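PDB 6SLN: RagA protein from Porphyromonas gingivalis, which probably takes up nutrients across the outer membrane as a TonB-dependent receptor, a plugged beta-barrel. Local coordinates for residues A[114-119]-A[334-339]; A[226-231]-A[309-314]; A[137-142]-A[374-379]. One frame throughout, in Å; residues are numbered along the deposited sequence.

Contact 1. Residues A[114-119]-A[334-339]; sequences PVANIM and FDQEGM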
# COMPACT_ATOMS: atom_id res chain seq x y z
N PRO A 114 18.10 -5.37 30.20
CA PRO A 114 18.26 -4.24 29.28
C PRO A 114 18.29 -4.64 27.81
O PRO A 114 18.87 -3.90 27.00
CB PRO A 114 19.59 -3.62 29.71
CG PRO A 114 20.38 -4.79 30.25
CD PRO A 114 19.38 -5.77 30.82
N VAL A 115 17.69 -5.77 27.45
CA VAL A 115 17.47 -6.08 26.04
C VAL A 115 16.04 -6.57 25.85
O VAL A 115 15.41 -7.11 26.77
CB VAL A 115 18.47 -7.11 25.49
CG1 VAL A 115 19.80 -6.45 25.14
CG2 VAL A 115 18.65 -8.26 26.47
N ALA A 116 15.51 -6.36 24.64
CA ALA A 116 14.18 -6.84 24.30
C ALA A 116 14.14 -8.34 24.09
O ALA A 116 13.06 -8.93 24.16
CB ALA A 116 13.67 -6.15 23.04
N ASN A 117 15.29 -8.95 23.83
CA ASN A 117 15.39 -10.36 23.45
C ASN A 117 15.39 -11.19 24.73
O ASN A 117 16.43 -11.45 25.33
CB ASN A 117 16.64 -10.57 22.60
CG ASN A 117 16.97 -12.02 22.38
OD1 ASN A 117 18.13 -12.38 22.32
ND2 ASN A 117 15.95 -12.86 22.26
N ILE A 118 14.19 -11.60 25.15
CA ILE A 118 13.98 -12.25 26.45
C ILE A 118 14.67 -13.61 26.54
O ILE A 118 15.15 -13.99 27.61
CB ILE A 118 12.47 -12.38 26.73
CG1 ILE A 118 12.21 -13.16 28.03
CG2 ILE A 118 11.79 -13.06 25.58
CD1 ILE A 118 12.51 -12.37 29.30
N MET A 119 14.73 -14.36 25.43
CA MET A 119 15.32 -15.70 25.50
C MET A 119 16.79 -15.64 25.90
O MET A 119 17.30 -16.58 26.53
CB MET A 119 15.15 -16.42 24.15
CG MET A 119 13.74 -17.01 23.94
SD MET A 119 13.26 -18.11 25.29
CE MET A 119 12.06 -17.14 26.18
N PHE A 334 9.91 0.90 27.12
CA PHE A 334 11.22 0.29 26.95
C PHE A 334 11.84 0.84 25.68
O PHE A 334 11.18 0.86 24.64
CB PHE A 334 11.12 -1.24 26.89
CG PHE A 334 12.43 -1.93 26.62
CD1 PHE A 334 12.87 -2.15 25.32
CD2 PHE A 334 13.20 -2.41 27.68
CE1 PHE A 334 14.06 -2.79 25.08
CE2 PHE A 334 14.40 -3.06 27.44
CZ PHE A 334 14.83 -3.25 26.13
N ASP A 335 13.09 1.29 25.77
CA ASP A 335 13.83 1.72 24.60
C ASP A 335 15.25 1.20 24.72
O ASP A 335 15.92 1.48 25.72
CB ASP A 335 13.81 3.24 24.45
CG ASP A 335 14.32 3.69 23.10
OD1 ASP A 335 14.82 2.83 22.35
OD2 ASP A 335 14.21 4.89 22.79
N GLN A 336 15.69 0.45 23.72
CA GLN A 336 17.06 -0.03 23.65
C GLN A 336 17.67 0.46 22.36
O GLN A 336 17.27 0.03 21.27
CB GLN A 336 17.11 -1.56 23.74
CG GLN A 336 18.51 -2.13 23.67
CD GLN A 336 18.51 -3.61 23.35
OE1 GLN A 336 17.48 -4.28 23.47
NE2 GLN A 336 19.65 -4.12 22.93
N GLU A 337 18.63 1.37 22.46
CA GLU A 337 19.27 1.94 21.28
C GLU A 337 20.40 1.03 20.80
O GLU A 337 21.12 0.43 21.61
CB GLU A 337 19.82 3.34 21.58
CG GLU A 337 18.80 4.45 21.41
CD GLU A 337 17.92 4.24 20.17
OE1 GLU A 337 16.68 4.42 20.29
OE2 GLU A 337 18.46 3.88 19.08
N GLY A 338 20.53 0.93 19.48
CA GLY A 338 21.59 0.10 18.92
C GLY A 338 22.95 0.76 19.06
O GLY A 338 23.10 1.96 18.88
N MET A 339 23.95 -0.05 19.40
CA MET A 339 25.26 0.54 19.61
C MET A 339 26.03 0.74 18.31
O MET A 339 26.90 1.61 18.25
CB MET A 339 26.08 -0.29 20.58
CG MET A 339 26.11 -1.74 20.27
SD MET A 339 27.50 -2.41 21.16
CE MET A 339 28.72 -2.35 19.86
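The irregular chain 114-119 passes the end of strand 325-337 without pairing with it, and the two backbones come nearest at Val115 and Gln336, whose CA atoms are 6.5 Å apart. This is a plug-to-barrel contact of a TonB-dependent receptor. The loop belongs to the plug domain, and the strand is part of the surrounding barrel wall. Phe334 and Gln336 both project from the strand toward the plug. Gln336 carries the polar part. Its CG is anti to the backbone N (chi1 180°) and the chain stays extended, so the amide is delivered directly to the plug backbone. Gln336 OE1 accepts one hydrogen bond from Ala116 N at 3.1 Å. The N-H points at the oxygen at 148°, and the donor lies in the carbonyl plane with a C=O...N angle of 159°. The bond ties a plug peptide to a barrel side chain. Val115 lies alongside Gln336, pointing the same way, and its CG1 is 3.2 Å from Gln336 NE2. Phe334 supplies the apolar part. Its CG is also anti to the backbone N, which brings the ring tip to the peptide between Val115 and Ala116. Phe334 CZ is 3.5 Å from Val115 C and equally 3.5 Å from Ala116 N. The methyl CB of Ala116 packs on Phe334 CE1 at 4.0 Å. Pro114 C meets the ring at its edge, 4.1 Å from Phe334 CZ. Around the contact, Pro114 and Val115 also touch Gln988 of strand 986-996, and Gln336 touches Pro138 of the plug. The two strand residues also meet each other here: Gln336 OE1 lies in the plane of the Phe334 ring, at its edge, 3.9 Å from CZ.

Contact 2. Residues A[226-231]-A[309-314]; sequences GISQIL and APTSQG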
# COMPACT_ATOMS: atom_id res chain seq x y z
N GLY A 226 20.46 2.86 31.46
CA GLY A 226 21.78 2.28 31.29
C GLY A 226 22.28 2.53 29.89
O GLY A 226 21.58 3.09 29.04
N ILE A 227 23.51 2.06 29.64
CA ILE A 227 24.18 2.25 28.36
C ILE A 227 24.63 0.90 27.82
O ILE A 227 24.82 -0.06 28.56
CB ILE A 227 25.38 3.21 28.46
CG1 ILE A 227 26.27 2.79 29.62
CG2 ILE A 227 24.91 4.61 28.68
CD1 ILE A 227 27.70 3.10 29.38
N SER A 228 24.83 0.86 26.50
CA SER A 228 25.31 -0.31 25.79
C SER A 228 26.63 0.01 25.09
O SER A 228 26.72 1.00 24.36
CB SER A 228 24.28 -0.79 24.77
OG SER A 228 23.14 -1.35 25.42
N GLN A 229 27.64 -0.83 25.29
CA GLN A 229 28.92 -0.71 24.60
C GLN A 229 29.28 -2.00 23.89
O GLN A 229 28.80 -3.08 24.23
CB GLN A 229 30.02 -0.34 25.57
CG GLN A 229 29.62 0.66 26.60
CD GLN A 229 30.71 0.87 27.60
OE1 GLN A 229 31.66 0.09 27.68
NE2 GLN A 229 30.60 1.94 28.38
N ILE A 230 30.16 -1.88 22.88
CA ILE A 230 30.69 -3.05 22.18
C ILE A 230 31.60 -3.82 23.14
O ILE A 230 32.44 -3.23 23.83
CB ILE A 230 31.41 -2.61 20.89
CG1 ILE A 230 31.75 -3.78 19.98
CG2 ILE A 230 32.67 -1.88 21.18
CD1 ILE A 230 32.57 -3.35 18.77
N LEU A 231 31.39 -5.14 23.26
CA LEU A 231 31.88 -5.82 24.45
C LEU A 231 33.33 -6.29 24.35
O LEU A 231 33.89 -6.70 25.36
CB LEU A 231 31.00 -7.03 24.83
CG LEU A 231 30.49 -8.17 23.94
CD1 LEU A 231 31.55 -8.98 23.18
CD2 LEU A 231 29.70 -9.10 24.84
N ALA A 309 25.29 3.55 23.45
CA ALA A 309 23.88 3.81 23.22
C ALA A 309 23.10 3.64 24.52
O ALA A 309 23.45 2.79 25.34
CB ALA A 309 23.32 2.87 22.16
N PRO A 310 22.07 4.45 24.75
CA PRO A 310 21.31 4.33 25.99
C PRO A 310 20.16 3.34 25.88
O PRO A 310 19.59 3.10 24.81
CB PRO A 310 20.80 5.77 26.19
CG PRO A 310 20.65 6.30 24.79
CD PRO A 310 21.67 5.60 23.93
N THR A 311 19.82 2.74 27.03
CA THR A 311 18.69 1.84 27.16
C THR A 311 17.92 2.23 28.41
O THR A 311 18.49 2.28 29.50
CB THR A 311 19.13 0.37 27.25
OG1 THR A 311 19.79 -0.02 26.04
CG2 THR A 311 17.93 -0.54 27.51
N SER A 312 16.62 2.51 28.26
CA SER A 312 15.80 3.04 29.35
C SER A 312 14.45 2.33 29.38
O SER A 312 13.89 2.01 28.33
CB SER A 312 15.58 4.54 29.15
OG SER A 312 15.12 4.78 27.82
N GLN A 313 13.92 2.08 30.59
CA GLN A 313 12.63 1.43 30.70
C GLN A 313 11.94 1.79 32.02
O GLN A 313 12.58 1.88 33.07
CB GLN A 313 12.76 -0.10 30.57
CG GLN A 313 13.29 -0.87 31.79
CD GLN A 313 13.57 -2.34 31.49
OE1 GLN A 313 12.77 -3.22 31.80
NE2 GLN A 313 14.72 -2.62 30.87
N GLY A 314 10.62 1.99 31.93
CA GLY A 314 9.78 2.24 33.08
C GLY A 314 8.64 1.24 33.15
O GLY A 314 8.51 0.36 32.30
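The carbonyl oxygen Gly226 O is gripped twice, by one hydrogen bond and one weaker CA-H contact. Thr311 N donates to Gly226 O at 2.7 Å and nearly straight, 169°, although it comes from above the carbonyl plane. Pro310 CA approaches the same Gly226 O at 3.3 Å. Ala309 O also has two grips, but Ser228 N, at 2.6 Å, comes nearly along its C=O axis; Ile227 CA is the second, 3.2 Å from Ala309 O. Two more bonds complete the antiparallel pairing: Gly226 N to Thr311 O at 2.8 Å, and Ala309 N to Ser228 O at 3.1 Å. Gly226 with Thr311 and Ser228 with Ala309 are hydrogen-bonded pairs. Between them, Ile227 and Pro310 form a non-hydrogen-bonded pair, so this pairing asks for no N-H from the proline; its other neighbour is Glu337 of strand 325-337. Ser228 and Thr311 share the face that also carries Gln336, with the hydroxyls Ser228 OG and Thr311 OG1 3.7 Å apart. Ile227 and Pro310 lie on the other face. Strand 218-230 also pairs with strand 986-996, which closes the barrel. The grip here is almost wholly peptide to peptide, so it fixes the strand register while side chains add little.

Contact 3. Residues A[137-142]-A[374-379]; sequences DPTAVA and ANRRSA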
# COMPACT_ATOMS: atom_id res chain seq x y z
N ASP A 137 22.33 -6.58 17.56
CA ASP A 137 21.27 -5.72 17.09
C ASP A 137 20.07 -5.78 18.04
O ASP A 137 19.60 -6.88 18.37
CB ASP A 137 20.88 -6.17 15.68
CG ASP A 137 19.87 -5.27 15.04
OD1 ASP A 137 18.75 -5.13 15.62
OD2 ASP A 137 20.18 -4.76 13.94
N PRO A 138 19.55 -4.63 18.50
CA PRO A 138 18.48 -4.67 19.51
C PRO A 138 17.25 -5.43 19.06
O PRO A 138 16.48 -5.89 19.91
CB PRO A 138 18.15 -3.19 19.75
CG PRO A 138 19.27 -2.45 19.18
CD PRO A 138 19.86 -3.27 18.07
N THR A 139 17.03 -5.59 17.75
CA THR A 139 15.90 -6.35 17.25
C THR A 139 16.28 -7.79 16.92
O THR A 139 15.56 -8.46 16.18
CB THR A 139 15.29 -5.70 16.01
OG1 THR A 139 16.27 -5.65 14.96
CG2 THR A 139 14.84 -4.30 16.32
N ALA A 140 17.41 -8.26 17.43
CA ALA A 140 17.80 -9.64 17.18
C ALA A 140 17.07 -10.58 18.13
O ALA A 140 16.92 -10.29 19.33
CB ALA A 140 19.31 -9.82 17.31
N VAL A 141 16.63 -11.71 17.59
CA VAL A 141 15.93 -12.75 18.34
C VAL A 141 16.88 -13.93 18.56
O VAL A 141 17.57 -14.35 17.63
CB VAL A 141 14.67 -13.19 17.59
CG1 VAL A 141 13.75 -13.84 18.52
CG2 VAL A 141 14.01 -12.00 16.96
N ALA A 142 16.91 -14.45 19.78
CA ALA A 142 17.77 -15.59 20.09
C ALA A 142 17.28 -16.86 19.42
O ALA A 142 16.08 -17.05 19.20
CB ALA A 142 17.84 -15.84 21.60
N ALA A 374 5.04 -0.58 19.12
CA ALA A 374 6.42 -1.03 19.05
C ALA A 374 7.11 -0.40 17.85
O ALA A 374 6.50 -0.25 16.79
CB ALA A 374 6.49 -2.56 18.99
N ASN A 375 8.38 -0.04 18.03
CA ASN A 375 9.22 0.53 16.97
C ASN A 375 10.45 -0.35 16.82
O ASN A 375 11.27 -0.45 17.74
CB ASN A 375 9.60 1.97 17.29
CG ASN A 375 8.38 2.86 17.52
OD1 ASN A 375 7.48 2.93 16.67
ND2 ASN A 375 8.34 3.54 18.66
N ARG A 376 10.56 -1.02 15.67
CA ARG A 376 11.68 -1.89 15.35
C ARG A 376 12.48 -1.26 14.23
O ARG A 376 11.90 -0.89 13.20
CB ARG A 376 11.21 -3.28 14.88
CG ARG A 376 11.08 -4.33 15.94
CD ARG A 376 10.77 -5.69 15.32
NE ARG A 376 10.33 -6.64 16.34
CZ ARG A 376 9.10 -6.68 16.86
NH1 ARG A 376 8.16 -5.84 16.45
NH2 ARG A 376 8.81 -7.58 17.79
N ARG A 377 13.79 -1.13 14.42
CA ARG A 377 14.71 -0.89 13.33
C ARG A 377 15.91 -1.82 13.48
O ARG A 377 16.34 -2.14 14.58
CB ARG A 377 15.21 0.56 13.25
CG ARG A 377 15.43 0.96 11.79
CD ARG A 377 16.49 2.02 11.57
NE ARG A 377 16.10 3.33 12.08
CZ ARG A 377 16.32 4.48 11.44
NH1 ARG A 377 16.91 4.49 10.24
NH2 ARG A 377 15.95 5.62 12.01
N SER A 378 16.45 -2.21 12.33
CA SER A 378 17.56 -3.13 12.25
C SER A 378 18.64 -2.55 11.36
O SER A 378 18.35 -1.87 10.37
CB SER A 378 17.12 -4.47 11.71
OG SER A 378 16.17 -4.99 12.60
N ALA A 379 19.88 -2.81 11.75
CA ALA A 379 21.03 -2.43 10.95
C ALA A 379 21.23 -3.54 9.94
O ALA A 379 21.50 -4.69 10.31
CB ALA A 379 22.25 -2.21 11.84
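An Asx turn on a plug loop grips the end of a barrel strand here. Segment 137-142, in the loop between strands 129-132 and 143-146, opens with a type I beta turn from Asp137 to Ala140, and the strand 363-377 ends beside it. The carboxylate of Asp137 works in both directions. Its CG is anti to the backbone N, which turns the group toward the barrel. Asp137 OD1 takes two bonds from its own loop. Thr139 N donates to Asp137 OD1 at 2.8 Å on the anti lone pair. The hydroxyl Thr139 OG1 donates to Asp137 OD1 at 2.6 Å from above the carboxylate plane. The other oxygen reaches across instead. Asp137 OD2 accepts from Ala379 N at 2.9 Å and 160°, on the syn lone pair. Thr139 OG1 in turn accepts from Ser378 OG at 2.5 Å, so a chain of bonds runs from Ser378 through Thr139 to Asp137. The methyl of Thr139 turns to the strand, its CG2 3.8 Å from Arg376 CG, where the two side chains cross obliquely. Beyond the contact, Arg376 touches Asp170 of helix 169-173, and Asp137 N is bonded to Ser135 OG. With three donors on it, the carboxylate is probably ionised and well fixed. The arrangement is that of an aspartate at the first position of a type I turn, its side chain closing an Asx turn.

How the contacts relate
Contacts 1 and 3 both join the plug domain to the barrel wall, whereas contact 2 lies within the wall. Contacts 1 and 2 are buried, and contact 3 is only partly so. Their chemistry follows their place. Strand pairing in contact 2 uses backbone bonds, contact 1 uses a barrel amide and an aromatic ring against plug backbone, and contact 3 reverses this, with a plug carboxylate reaching a barrel backbone N-H. Strands 309-322 and 325-337 are neighbours, so contacts 1 and 2 touch, with a probable bond from Asp335 N to Ser312 O. Contact 1 meets contact 3 where Gly338 packs on Pro138. Contacts 2 and 3 do not touch.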